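Local structure of probable branched-chain-amino-acid aminotransferase (Thermotoga maritima MSB8, 3CSW) at residues D79-V84 with V109-S114; F274-N277 with N281-G284. The protein probably catalyses the pyridoxal-phosphate-dependent transfer of the amino group between leucine, isoleucine or valine and 2-oxoglutarate. All coordinates share one frame; numbering follows the deposited sequence.

Interaction 1: residues D79-V84 with V109-S114; sequences DEFTKV and VLFVFS
Phe111 reaches from the strand 109-115 to Val84 and Phe81 on the helix 78-89, the one side chain that touches both. CB points toward the helix, and CG lies anti to the carbonyl carbon (chi1 -63°), which sets one face of the ring against Val84. One methyl, CG1 of Val84, stands 3.7 Å from the centroid of the Phe111 ring and only 9° off its normal, a CH-pi contact over the middle of the face. From CG through CD1 and CD2 to CE1 the ring therefore meets this same methyl. CE1 and CZ also touch CB of Val84, CZ at 4.0 Å. At its far edge CE2 comes within 3.8 Å of CD1 of Phe81; these two rings meet obliquely, their planes at 41°. A broad flat ring suits this place because its face takes a branched aliphatic residue while its rim takes a second aromatic. Two residues on, on the same face of the strand, CZ of Phe113 approaches the backbone O of Val84 at 3.5 Å. The axes of 79-84 and 109-114 approach to 11.0 Å and run roughly parallel. Within the antiparallel sheet the strand lies between 14-17 and 96-102; Val84 also packs on Trp16 and Phe21, and Phe111 on Val100. From the other face of the strand, Leu110 and Val112 meet Phe34 and Phe31 of the second subunit.

Interaction 2: residues F274-N277 with N281-G284; sequences FVLN and NWVG
Trp282 and Asn281, adjacent in the loop, both turn their side chains toward the end of the helix 262-276 and converge on one backbone oxygen. The indole of Trp282 presents its pyrrole N-H: NE1 donates to O of Val275 at 3.1 Å, with a moderately bent angle at the hydrogen of 148°. The oxygen lies at the ring's edge, tilted somewhat out of the indole plane. Asn281 comes to the same oxygen with its amide nitrogen, ND2 at 3.4 Å, a weak bond although fairly straight. The two donors reach the oxygen from well-separated directions; in Trp282, CG anti to the carbonyl carbon (chi1 -59°) brings the indole to the helix end. Further round the indole, CZ2 meets CD2 of Leu276 at 3.7 Å; the two side chains cross obliquely and meet through this one pair of atoms. Tryptophan suits this place by joining a polar N-H to a wide apolar ring; a phenylalanine in its place would probably cost the Val275 carbonyl its indole N-H donor, with the weaker bond from Asn281 remaining. Asparagine suits its own place because its amide can both give and accept: ND2 also bonds to Asn207, while OD1 accepts from Lys58. Near a helix end carbonyls run short of backbone N-H partners, so side-chain donors from the returning loop can serve Val275 O, fastening the C-terminal tail to the helix with a directional polar bond as well as apolar contact.

Interaction 1 is buried and apolar, joining the helix 78-89 to a strand of the antiparallel sheet through methyl and ring contacts, with no hydrogen bond between its segments. Interaction 2 is partly buried and local: it holds the last turn of the helix 262-276 to the loop just after it, mainly through donors aimed at a backbone carbonyl. The segments of the first lie 25 residues apart in the chain, those of the second only 4. They share no helix or strand, and their centres are about 18 Å apart. Still, the two touch where Gly284 O, at the end of 281-284, packs 3.9 Å from Thr82 OG1 on the helix of interaction 1.

Interaction 1: residues D79-V84 with V109-S114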
loop_
_atom_site.group_PDB
_atom_site.type_symbol
_atom_site.label_atom_id
_atom_site.label_comp_id
_atom_site.label_asym_id
_atom_site.label_seq_id
_atom_site.Cartn_x
_atom_site.Cartn_y
_atom_site.Cartn_z
ATOM N N ASP A 79 -33.999 -7.461 24.375
ATOM C CA ASP A 79 -34.733 -7.601 25.621
ATOM C C ASP A 79 -34.122 -8.699 26.496
ATOM O O ASP A 79 -33.959 -8.511 27.704
ATOM C CB ASP A 79 -36.197 -7.904 25.296
ATOM C CG ASP A 79 -37.090 -7.880 26.516
ATOM O OD1 ASP A 79 -36.980 -6.932 27.336
ATOM O OD2 ASP A 79 -37.920 -8.810 26.635
ATOM N N GLU A 80 -33.771 -9.830 25.886
ATOM C CA GLU A 80 -33.135 -10.939 26.612
ATOM C C GLU A 80 -31.701 -10.613 27.032
ATOM O O GLU A 80 -31.269 -10.969 28.132
ATOM C CB GLU A 80 -33.144 -12.198 25.750
ATOM C CG GLU A 80 -34.546 -12.763 25.534
ATOM C CD GLU A 80 -34.624 -13.794 24.406
ATOM O OE1 GLU A 80 -33.701 -13.848 23.553
ATOM O OE2 GLU A 80 -35.633 -14.547 24.373
ATOM N N PHE A 81 -30.977 -9.960 26.122
ATOM C CA PHE A 81 -29.611 -9.454 26.347
ATOM C C PHE A 81 -29.615 -8.603 27.620
ATOM O O PHE A 81 -28.843 -8.871 28.546
ATOM C CB PHE A 81 -29.197 -8.644 25.109
ATOM C CG PHE A 81 -27.807 -8.032 25.156
ATOM C CD1 PHE A 81 -26.678 -8.821 25.053
ATOM C CD2 PHE A 81 -27.645 -6.645 25.194
ATOM C CE1 PHE A 81 -25.409 -8.253 25.047
ATOM C CE2 PHE A 81 -26.388 -6.074 25.185
ATOM C CZ PHE A 81 -25.268 -6.871 25.107
ATOM N N THR A 82 -30.517 -7.621 27.682
ATOM C CA THR A 82 -30.589 -6.736 28.840
ATOM C C THR A 82 -30.964 -7.516 30.101
ATOM O O THR A 82 -30.490 -7.208 31.198
ATOM C CB THR A 82 -31.590 -5.564 28.645
ATOM O OG1 THR A 82 -32.940 -6.050 28.591
ATOM C CG2 THR A 82 -31.288 -4.820 27.387
ATOM N N LYS A 83 -31.798 -8.542 29.947
ATOM C CA LYS A 83 -32.231 -9.335 31.095
ATOM C C LYS A 83 -31.070 -10.085 31.736
ATOM O O LYS A 83 -30.926 -10.059 32.959
ATOM C CB LYS A 83 -33.368 -10.293 30.709
ATOM C CG LYS A 83 -34.718 -9.581 30.520
ATOM C CD LYS A 83 -35.882 -10.555 30.177
ATOM C CE LYS A 83 -37.228 -9.794 30.021
ATOM N NZ LYS A 83 -38.447 -10.648 30.187
ATOM N N VAL A 84 -30.242 -10.744 30.916
ATOM C CA VAL A 84 -29.060 -11.451 31.430
ATOM C C VAL A 84 -28.030 -10.461 31.999
ATOM O O VAL A 84 -27.422 -10.716 33.041
ATOM C CB VAL A 84 -28.379 -12.341 30.345
ATOM C CG1 VAL A 84 -27.147 -13.040 30.923
ATOM C CG2 VAL A 84 -29.372 -13.385 29.780
ATOM N N VAL A 109 -24.412 -17.789 22.951
ATOM C CA VAL A 109 -23.878 -16.578 23.608
ATOM C C VAL A 109 -23.304 -16.920 24.994
ATOM O O VAL A 109 -23.879 -17.725 25.734
ATOM C CB VAL A 109 -24.960 -15.470 23.728
ATOM C CG1 VAL A 109 -24.399 -14.209 24.394
ATOM C CG2 VAL A 109 -25.514 -15.117 22.348
ATOM N N LEU A 110 -22.156 -16.329 25.322
ATOM C CA LEU A 110 -21.533 -16.508 26.632
ATOM C C LEU A 110 -21.276 -15.148 27.245
ATOM O O LEU A 110 -20.641 -14.303 26.617
ATOM C CB LEU A 110 -20.207 -17.261 26.516
ATOM C CG LEU A 110 -19.271 -17.339 27.733
ATOM C CD1 LEU A 110 -19.863 -18.216 28.802
ATOM C CD2 LEU A 110 -17.910 -17.864 27.294
ATOM N N PHE A 111 -21.763 -14.943 28.471
ATOM C CA PHE A 111 -21.510 -13.701 29.209
ATOM C C PHE A 111 -20.530 -14.030 30.321
ATOM O O PHE A 111 -20.658 -15.085 30.951
ATOM C CB PHE A 111 -22.779 -13.159 29.847
ATOM C CG PHE A 111 -23.875 -12.771 28.876
ATOM C CD1 PHE A 111 -24.655 -13.741 28.251
ATOM C CD2 PHE A 111 -24.195 -11.429 28.673
ATOM C CE1 PHE A 111 -25.716 -13.382 27.405
ATOM C CE2 PHE A 111 -25.258 -11.067 27.831
ATOM C CZ PHE A 111 -26.009 -12.043 27.194
ATOM N N VAL A 112 -19.559 -13.153 30.559
ATOM C CA VAL A 112 -18.605 -13.331 31.652
ATOM C C VAL A 112 -18.668 -12.060 32.498
ATOM O O VAL A 112 -18.459 -10.963 31.986
ATOM C CB VAL A 112 -17.146 -13.580 31.154
ATOM C CG1 VAL A 112 -16.230 -13.927 32.319
ATOM C CG2 VAL A 112 -17.094 -14.682 30.113
ATOM N N PHE A 113 -18.995 -12.210 33.783
ATOM C CA PHE A 113 -19.076 -11.077 34.713
ATOM C C PHE A 113 -17.947 -11.146 35.731
ATOM O O PHE A 113 -17.757 -12.184 36.342
ATOM C CB PHE A 113 -20.395 -11.104 35.473
ATOM C CG PHE A 113 -21.623 -11.000 34.601
ATOM C CD1 PHE A 113 -22.170 -12.128 34.013
ATOM C CD2 PHE A 113 -22.275 -9.783 34.439
ATOM C CE1 PHE A 113 -23.316 -12.044 33.252
ATOM C CE2 PHE A 113 -23.427 -9.691 33.665
ATOM C CZ PHE A 113 -23.949 -10.824 33.070
ATOM N N SER A 114 -17.203 -10.058 35.903
ATOM C CA SER A 114 -16.136 -9.998 36.906
ATOM C C SER A 114 -16.026 -8.605 37.506
ATOM O O SER A 114 -16.412 -7.628 36.884
ATOM C CB SER A 114 -14.786 -10.424 36.317
ATOM O OG SER A 114 -14.343 -9.548 35.305
#

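Interaction 2: residues F274-N277 with N281-G284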
loop_
_atom_site.group_PDB
_atom_site.type_symbol
_atom_site.label_atom_id
_atom_site.label_comp_id
_atom_site.label_asym_id
_atom_site.label_seq_id
_atom_site.Cartn_x
_atom_site.Cartn_y
_atom_site.Cartn_z
ATOM N N PHE A 274 -21.970 13.356 32.485
ATOM C CA PHE A 274 -22.538 13.511 31.142
ATOM C C PHE A 274 -23.136 12.194 30.613
ATOM O O PHE A 274 -24.260 12.167 30.128
ATOM C CB PHE A 274 -21.477 14.054 30.178
ATOM C CG PHE A 274 -21.950 14.177 28.751
ATOM C CD1 PHE A 274 -22.617 15.319 28.320
ATOM C CD2 PHE A 274 -21.713 13.151 27.828
ATOM C CE1 PHE A 274 -23.058 15.432 26.983
ATOM C CE2 PHE A 274 -22.171 13.249 26.510
ATOM C CZ PHE A 274 -22.826 14.405 26.088
ATOM N N VAL A 275 -22.391 11.101 30.702
ATOM C CA VAL A 275 -22.865 9.832 30.123
ATOM C C VAL A 275 -24.003 9.202 30.945
ATOM O O VAL A 275 -24.886 8.546 30.388
ATOM C CB VAL A 275 -21.703 8.832 29.858
ATOM C CG1 VAL A 275 -20.667 9.481 28.946
ATOM C CG2 VAL A 275 -21.079 8.320 31.188
ATOM N N LEU A 276 -23.990 9.422 32.258
ATOM C CA LEU A 276 -25.046 8.935 33.114
ATOM C C LEU A 276 -26.376 9.642 32.812
ATOM O O LEU A 276 -27.431 9.071 33.049
ATOM C CB LEU A 276 -24.693 9.100 34.598
ATOM C CG LEU A 276 -23.662 8.171 35.240
ATOM C CD1 LEU A 276 -23.449 8.614 36.691
ATOM C CD2 LEU A 276 -24.150 6.755 35.213
ATOM N N ASN A 277 -26.343 10.850 32.256
ATOM C CA ASN A 277 -27.594 11.533 31.946
ATOM C C ASN A 277 -27.922 11.645 30.458
ATOM O O ASN A 277 -28.836 12.368 30.084
ATOM C CB ASN A 277 -27.693 12.895 32.659
ATOM C CG ASN A 277 -29.157 13.282 33.032
ATOM O OD1 ASN A 277 -30.055 12.439 33.135
ATOM N ND2 ASN A 277 -29.374 14.558 33.243
ATOM N N ASN A 281 -27.512 6.176 26.007
ATOM C CA ASN A 281 -26.691 5.174 26.700
ATOM C C ASN A 281 -27.470 4.249 27.640
ATOM O O ASN A 281 -26.883 3.348 28.238
ATOM C CB ASN A 281 -25.602 5.875 27.520
ATOM C CG ASN A 281 -24.624 6.608 26.665
ATOM O OD1 ASN A 281 -24.228 6.122 25.602
ATOM N ND2 ASN A 281 -24.193 7.773 27.126
ATOM N N TRP A 282 -28.781 4.484 27.771
ATOM C CA TRP A 282 -29.626 3.760 28.725
ATOM C C TRP A 282 -30.936 3.206 28.189
ATOM O O TRP A 282 -31.722 2.667 28.967
ATOM C CB TRP A 282 -29.904 4.647 29.942
ATOM C CG TRP A 282 -28.625 5.061 30.624
ATOM C CD1 TRP A 282 -28.009 6.266 30.532
ATOM C CD2 TRP A 282 -27.783 4.241 31.444
ATOM N NE1 TRP A 282 -26.850 6.265 31.265
ATOM C CE2 TRP A 282 -26.688 5.033 31.837
ATOM C CE3 TRP A 282 -27.861 2.920 31.905
ATOM C CZ2 TRP A 282 -25.669 4.546 32.661
ATOM C CZ3 TRP A 282 -26.841 2.436 32.719
ATOM C CH2 TRP A 282 -25.767 3.252 33.091
ATOM N N VAL A 283 -31.166 3.299 26.887
ATOM C CA VAL A 283 -32.355 2.753 26.234
ATOM C C VAL A 283 -32.547 1.291 26.625
ATOM O O VAL A 283 -31.597 0.519 26.517
ATOM C CB VAL A 283 -32.210 2.766 24.679
ATOM C CG1 VAL A 283 -33.558 2.543 24.025
ATOM C CG2 VAL A 283 -31.600 4.066 24.182
ATOM N N GLY A 284 -33.751 0.911 27.051
ATOM C CA GLY A 284 -34.091 -0.489 27.363
ATOM C C GLY A 284 -33.644 -1.069 28.696
ATOM O O GLY A 284 -33.900 -2.251 28.964
#